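Local coordinates for protein AAR187Cp (Eremothecium gossypii, PDB 3ZIL) that probably regulates sister-chromatid cohesion by acting on the cohesin complex, this chain being the helical Wap1-domain part of Wpl1, at residues R66-W69 and E70-Q74; Q87-I90 and A91-P95. All coordinates share one frame; numbering follows the deposited sequence.

Contact 1 of 2, residues R66-W69 and E70-Q74; sequences REVW and EWCFQ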
loop_
_atom_site.group_PDB
_atom_site.type_symbol
_atom_site.label_atom_id
_atom_site.label_comp_id
_atom_site.label_asym_id
_atom_site.label_seq_id
_atom_site.Cartn_x
_atom_site.Cartn_y
_atom_site.Cartn_z
ATOM N N ARG A 66 32.122 2.008 -0.684
ATOM C CA ARG A 66 31.993 1.230 0.548
ATOM C C ARG A 66 32.448 1.976 1.798
ATOM O O ARG A 66 31.809 1.856 2.823
ATOM C CB ARG A 66 32.762 -0.091 0.505
ATOM C CG ARG A 66 32.947 -0.582 1.962
ATOM C CD ARG A 66 34.070 -1.544 2.197
ATOM N NE ARG A 66 35.389 -1.089 1.753
ATOM C CZ ARG A 66 36.210 -0.429 2.561
ATOM N NH1 ARG A 66 35.815 -0.112 3.795
ATOM N NH2 ARG A 66 37.402 -0.072 2.137
ATOM N N GLU A 67 33.516 2.769 1.738
ATOM C CA GLU A 67 33.968 3.427 2.970
ATOM C C GLU A 67 32.954 4.557 3.348
ATOM O O GLU A 67 32.640 4.748 4.557
ATOM C CB GLU A 67 35.373 4.055 2.781
ATOM C CG GLU A 67 35.969 4.624 4.050
ATOM C CD GLU A 67 37.193 5.506 3.825
ATOM O OE1 GLU A 67 37.768 5.464 2.717
ATOM O OE2 GLU A 67 37.573 6.257 4.759
ATOM N N VAL A 68 32.483 5.322 2.337
ATOM C CA VAL A 68 31.520 6.404 2.644
ATOM C C VAL A 68 30.217 5.779 3.266
ATOM O O VAL A 68 29.665 6.280 4.235
ATOM C CB VAL A 68 31.245 7.306 1.370
ATOM C CG1 VAL A 68 30.033 8.251 1.515
ATOM C CG2 VAL A 68 32.466 8.121 1.092
ATOM N N TRP A 69 29.761 4.655 2.705
ATOM C CA TRP A 69 28.515 4.021 3.138
ATOM C C TRP A 69 28.675 3.501 4.537
ATOM O O TRP A 69 27.798 3.699 5.348
ATOM C CB TRP A 69 28.146 2.861 2.211
ATOM C CG TRP A 69 26.740 2.273 2.414
ATOM C CD1 TRP A 69 26.346 1.213 3.261
ATOM C CD2 TRP A 69 25.499 2.733 1.761
ATOM N NE1 TRP A 69 24.982 0.989 3.184
ATOM C CE2 TRP A 69 24.420 1.848 2.245
ATOM C CE3 TRP A 69 25.203 3.713 0.798
ATOM C CZ2 TRP A 69 23.126 1.973 1.787
ATOM C CZ3 TRP A 69 23.888 3.821 0.322
ATOM C CH2 TRP A 69 22.874 2.978 0.812
ATOM N N GLU A 70 29.778 2.792 4.813
ATOM C CA GLU A 70 29.944 2.203 6.165
ATOM C C GLU A 70 30.098 3.314 7.204
ATOM O O GLU A 70 29.645 3.167 8.349
ATOM C CB GLU A 70 31.122 1.219 6.227
ATOM C CG GLU A 70 30.840 -0.066 5.460
ATOM C CD GLU A 70 31.948 -1.136 5.568
ATOM O OE1 GLU A 70 33.044 -0.875 6.113
ATOM O OE2 GLU A 70 31.708 -2.264 5.089
ATOM N N TRP A 71 30.721 4.413 6.795
ATOM C CA TRP A 71 30.814 5.588 7.652
ATOM C C TRP A 71 29.447 6.185 7.916
ATOM O O TRP A 71 29.081 6.351 9.100
ATOM C CB TRP A 71 31.815 6.654 7.107
ATOM C CG TRP A 71 31.957 7.805 8.070
ATOM C CD1 TRP A 71 32.825 7.897 9.140
ATOM C CD2 TRP A 71 31.136 9.018 8.134
ATOM N NE1 TRP A 71 32.663 9.105 9.813
ATOM C CE2 TRP A 71 31.674 9.825 9.241
ATOM C CE3 TRP A 71 30.104 9.556 7.329
ATOM C CZ2 TRP A 71 31.133 11.055 9.587
ATOM C CZ3 TRP A 71 29.572 10.794 7.684
ATOM C CH2 TRP A 71 30.069 11.532 8.790
ATOM N N CYS A 72 28.636 6.442 6.870
ATOM C CA CYS A 72 27.320 7.038 7.100
ATOM C C CYS A 72 26.436 6.119 7.959
ATOM O O CYS A 72 25.663 6.598 8.772
ATOM C CB CYS A 72 26.552 7.392 5.798
ATOM S SG CYS A 72 27.434 8.657 4.794
ATOM N N PHE A 73 26.523 4.812 7.780
ATOM C CA PHE A 73 25.479 3.927 8.387
ATOM C C PHE A 73 26.037 3.137 9.513
ATOM O O PHE A 73 25.452 2.170 9.920
ATOM C CB PHE A 73 24.777 3.039 7.352
ATOM C CG PHE A 73 24.032 3.843 6.328
ATOM C CD1 PHE A 73 22.838 4.448 6.658
ATOM C CD2 PHE A 73 24.577 4.082 5.050
ATOM C CE1 PHE A 73 22.142 5.225 5.701
ATOM C CE2 PHE A 73 23.904 4.850 4.109
ATOM C CZ PHE A 73 22.689 5.454 4.453
ATOM N N GLN A 74 27.170 3.584 10.044
ATOM C CA GLN A 74 27.828 2.835 11.167
ATOM C C GLN A 74 26.892 2.776 12.412
ATOM O O GLN A 74 26.803 1.759 13.106
ATOM C CB GLN A 74 29.204 3.464 11.536
ATOM C CG GLN A 74 30.033 2.505 12.380
ATOM C CD GLN A 74 31.318 3.119 12.934
ATOM O OE1 GLN A 74 31.609 4.303 12.711
ATOM N NE2 GLN A 74 32.118 2.295 13.629
#

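Contact 2 of 2, residues Q87-I90 and A91-P95; sequences QCFI and ADKIP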
loop_
_atom_site.group_PDB
_atom_site.type_symbol
_atom_site.label_atom_id
_atom_site.label_comp_id
_atom_site.label_asym_id
_atom_site.label_seq_id
_atom_site.Cartn_x
_atom_site.Cartn_y
_atom_site.Cartn_z
ATOM N N GLN A 87 20.883 10.544 6.545
ATOM C CA GLN A 87 21.209 9.210 6.140
ATOM C C GLN A 87 20.246 8.787 5.054
ATOM O O GLN A 87 20.678 8.049 4.177
ATOM C CB GLN A 87 21.126 8.180 7.300
ATOM C CG GLN A 87 22.281 8.394 8.294
ATOM C CD GLN A 87 22.096 7.617 9.571
ATOM O OE1 GLN A 87 21.095 7.778 10.266
ATOM N NE2 GLN A 87 23.126 6.851 9.952
ATOM N N CYS A 88 18.976 9.175 5.152
ATOM C CA CYS A 88 18.024 8.837 4.036
ATOM C C CYS A 88 18.473 9.530 2.683
ATOM O O CYS A 88 18.404 8.908 1.647
ATOM C CB CYS A 88 16.627 9.309 4.356
ATOM S SG CYS A 88 15.770 8.485 5.704
ATOM N N PHE A 89 18.896 10.801 2.710
ATOM C CA PHE A 89 19.495 11.454 1.528
ATOM C C PHE A 89 20.708 10.673 0.912
ATOM O O PHE A 89 20.707 10.391 -0.277
ATOM C CB PHE A 89 19.832 12.943 1.816
ATOM C CG PHE A 89 20.663 13.573 0.750
ATOM C CD1 PHE A 89 20.094 13.941 -0.482
ATOM C CD2 PHE A 89 22.037 13.709 0.921
ATOM C CE1 PHE A 89 20.869 14.502 -1.484
ATOM C CE2 PHE A 89 22.819 14.244 -0.102
ATOM C CZ PHE A 89 22.233 14.640 -1.306
ATOM N N ILE A 90 21.682 10.251 1.741
ATOM C CA ILE A 90 22.781 9.446 1.318
ATOM C C ILE A 90 22.300 8.170 0.596
ATOM O O ILE A 90 22.798 7.842 -0.520
ATOM C CB ILE A 90 23.705 9.101 2.519
ATOM C CG1 ILE A 90 24.335 10.385 3.030
ATOM C CG2 ILE A 90 24.693 7.974 2.153
ATOM C CD1 ILE A 90 25.111 11.108 1.945
ATOM N N ALA A 91 21.398 7.422 1.220
ATOM C CA ALA A 91 20.908 6.186 0.592
ATOM C C ALA A 91 20.309 6.496 -0.773
ATOM O O ALA A 91 20.525 5.765 -1.742
ATOM C CB ALA A 91 19.848 5.509 1.441
ATOM N N ASP A 92 19.512 7.550 -0.828
ATOM C CA ASP A 92 18.940 7.999 -2.099
ATOM C C ASP A 92 19.953 8.609 -3.112
ATOM O O ASP A 92 19.762 8.450 -4.287
ATOM C CB ASP A 92 17.814 8.959 -1.814
ATOM C CG ASP A 92 16.947 9.291 -3.035
ATOM O OD1 ASP A 92 16.731 8.387 -3.887
ATOM O OD2 ASP A 92 16.438 10.486 -3.068
ATOM N N LYS A 93 21.015 9.270 -2.662
ATOM C CA LYS A 93 21.897 10.022 -3.557
ATOM C C LYS A 93 22.939 9.070 -4.123
ATOM O O LYS A 93 23.310 9.224 -5.274
ATOM C CB LYS A 93 22.621 11.137 -2.777
ATOM C CG LYS A 93 23.322 12.155 -3.662
ATOM C CD LYS A 93 22.405 12.778 -4.715
ATOM C CE LYS A 93 23.275 13.317 -5.837
ATOM N NZ LYS A 93 22.624 14.540 -6.348
ATOM N N ILE A 94 23.366 8.054 -3.351
ATOM C CA ILE A 94 24.413 7.115 -3.822
ATOM C C ILE A 94 24.032 5.770 -3.331
ATOM O O ILE A 94 24.686 5.204 -2.405
ATOM C CB ILE A 94 25.831 7.465 -3.279
ATOM C CG1 ILE A 94 25.765 7.677 -1.735
ATOM C CG2 ILE A 94 26.409 8.686 -4.057
ATOM C CD1 ILE A 94 27.149 7.699 -1.023
ATOM N N PRO A 95 22.950 5.246 -3.907
ATOM C CA PRO A 95 22.421 3.963 -3.503
ATOM C C PRO A 95 23.414 2.845 -3.870
ATOM O O PRO A 95 24.090 2.921 -4.913
ATOM C CB PRO A 95 21.128 3.836 -4.382
ATOM C CG PRO A 95 21.391 4.727 -5.577
ATOM C CD PRO A 95 22.091 5.908 -4.916
#

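Contact 1 of 2, residues R66-W69 and E70-Q74
Trp69 and Phe73, one helical turn apart, make the aromatic pair of this contact. Phe73 CE2 sits over the centre of the indole face, 3.5 Å from Trp69 CD2, and the two ring planes meet at 47°. With its CG anti to the backbone N (chi1 -170°), Trp69 swings its indole off the helix onto Ala91 of helix 81-93, while residues following that helix supply the backbone O of Arg102 for NE1 and Trp103, edge-to-face on the ring. Replacing Trp69 by an alanine removes the indole, which would probably leave Arg102 O without its N-H donor and open a gap beside the Phe73 ring. Backbone bonds run from residue i+4 to i, the last from Phe73 N to Trp69 O at 3.0 Å. This is the C-terminal end of helix 54-72 in the all-helical Wap1 domain; Phe73 is the first residue to leave helical geometry. Val68 CG1 packs 4.2 Å from Cys72 SG, and Cys72 also touches Leu46 and Ile90. The charged pair is looser: Arg66 NH1 and Glu70 OE1 form a long salt bridge of 3.7 Å, with OE1 at the guanidinium edge and the two planes 66° apart. Glu70 OE2 makes a salt bridge with Arg102 NE.

Contact 2 of 2, residues Q87-I90 and A91-P95
Phe89 and Lys93 lie side by side in the last turns of helix 81-93, part of the all-helical Wap1 domain, in an i to i+4 CH-pi contact. Lys93 CB stands over the ring face, 4.0 Å from the Phe89 ring centroid and 20° off the ring normal, while Lys93 CG comes 3.6 Å from Phe89 CZ. Because Lys93 turns at chi2 (54°), Lys93 CD keeps to the ring as well, 3.9 Å from Phe89 CZ, before the amine leads away on the more open side, where Lys93 is partly exposed. The packed part holds the Phe89 ring, set against Cys47 and Met51 of helix 36-52, and the isoleucines: Ile90 CG2 meets Ile94 CD1 at 4.0 Å, both side chains pointing the same way, and helix 54-72 packs on them through Cys72, Ile60 and Val61. Asp92, though partly exposed, has both oxygens engaged: OD2 is hydrogen-bonded with Tyr150 OH and salt-bridged to Lys143, and OD1 is hydrogen-bonded with Tyr158 OH. Lys93 N is hydrogen-bonded to Phe89 O at 2.7 Å and weakly to Ile90 O. Ile94 has left helical geometry, yet its N still bonds to Ile90 O. The chi1 of 50° sets Ile94 CG1 between its own backbone N and carbonyl carbon, and brings it within 3.2 Å of that same Ile90 O.

The two contacts occupy the C-terminal turns of consecutive helices, 54-72 and then 81-93, with centres about 11 Å apart on the same side of the chain's centre. Contact 1 closes before contact 2 opens, and the chain doubles back between them so that the helices pack side by side, roughly antiparallel here. Gln87 NE2 probably donates a hydrogen bond to Cys72 O, 2.8 Å away, at the last residue of helix 54-72. Trp69 bridges the pair by packing, its CH2 lying 3.8 Å from Ala91 CA. Both belong to the N-terminal part of the elongated, all-helical Wap1-domain chain, where these neighbouring helices pack into a shared interior.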